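Local coordinates for SPbeta prophage-derived uncharacterized protein YorR (Bacillus subtilis subsp. subtilis, PDB 2AXP), which probably acts as a thymidylate (dTMP) kinase, transferring a phosphate from ATP to dTMP, at the interface of chains A and B. Residues are numbered along the deposited sequence; one frame, centred on the assembly and turned at random. Chains: chain A/B, hypothetical protein BSU20280.

The interface of chains A and B. Residues chain A 14-15, 62; chain B 118.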
# COMPACT_ATOMS: atom_id res chain seq x y z
N LYS A 14 6.03 -11.86 -9.09
CA LYS A 14 6.41 -12.83 -8.09
C LYS A 14 5.36 -13.94 -8.05
O LYS A 14 5.69 -15.12 -8.08
CB LYS A 14 6.49 -12.15 -6.73
CG LYS A 14 7.55 -12.67 -5.79
CD LYS A 14 7.12 -12.41 -4.34
CE LYS A 14 6.62 -11.00 -4.15
NZ LYS A 14 7.73 -10.06 -4.48
N SER A 15 4.10 -13.57 -8.00
CA SER A 15 3.04 -14.55 -7.95
C SER A 15 2.96 -15.36 -9.23
O SER A 15 2.48 -16.50 -9.23
CB SER A 15 1.70 -13.89 -7.70
OG SER A 15 1.31 -13.16 -8.85
N ARG A 62 7.47 -14.42 -0.19
CA ARG A 62 7.88 -13.47 0.85
C ARG A 62 8.22 -14.15 2.20
O ARG A 62 7.41 -14.89 2.77
CB ARG A 62 6.82 -12.36 1.01
CG ARG A 62 6.67 -11.53 -0.27
CD ARG A 62 6.50 -10.04 -0.01
NE ARG A 62 5.25 -9.76 0.67
CZ ARG A 62 4.05 -9.98 0.14
NH1 ARG A 62 2.96 -9.71 0.84
NH2 ARG A 62 3.96 -10.45 -1.11
N GLU B 118 -0.62 -7.73 -4.21
CA GLU B 118 0.10 -8.85 -3.62
C GLU B 118 0.30 -8.66 -2.11
O GLU B 118 0.49 -9.63 -1.37
CB GLU B 118 1.45 -9.04 -4.31
CG GLU B 118 1.42 -10.03 -5.47
CD GLU B 118 2.74 -10.14 -6.21
OE1 GLU B 118 3.81 -10.13 -5.54
OE2 GLU B 118 2.71 -10.25 -7.46
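The carbon chain of A:Lys14 is the apolar part of this small, largely polar patch; the side chain of B:Glu118 crosses it at a slant and touches it through carboxylate oxygen OE1. Carboxylate oxygen OE1 of B:Glu118 lies 3.3 Å from CE of A:Lys14 and 3.6 Å from CB of the same residue, so the lysine meets it along its chain rather than with its amine. Bends at chi3 (-47°) and chi4 (-61°) curl the end of the lysine, and the amine nitrogen NZ of A:Lys14 stays 4.1 Å from OE1 of B:Glu118, not in contact, though the opposite charges would probably attract. Beyond CG, B:Glu118 runs out nearly straight, chi2 176°, which carries the carboxylate from its loop to the beginning of helix 14-25 in chain A. There the other oxygen, OE2 of B:Glu118, lies 3.5 Å from hydroxyl OG and 3.6 Å from the backbone N of A:Ser15. Both are loose polar approaches, but the helix start and the nearby lysine would probably make the surroundings favourable to a negative charge. At the rim, A:Arg62 brings its guanidinium group to the backbone of B:Glu118. NH1 of A:Arg62 gives a weak hydrogen bond of 3.3 Å to carbonyl O of B:Glu118, with NH2 lying near the same oxygen. NH2 of A:Arg62 is also 4.4 Å from OE1 of B:Glu118, not in contact, but it may add to the positive surroundings of the carboxylate. B:Glu118 is poorly ordered, so the fine placement of its atoms is tentative. The two-fold axis repeats the contact with the chains exchanged; whether this pairing serves the protein in the cell, the structure alone does not show. A:Lys14 and A:Ser15 are the lysine and serine of a divergent P-loop (Walker A) motif, which in kinases of this family binds nucleotide phosphates, and A:Arg62 follows strand 58-61 as the arginine of the family's Asp-Arg motif. The acidic side chain of one copy thus reaches into the likely phosphate-binding region of the other, where, if so placed in solution, it might compete with a phosphate group.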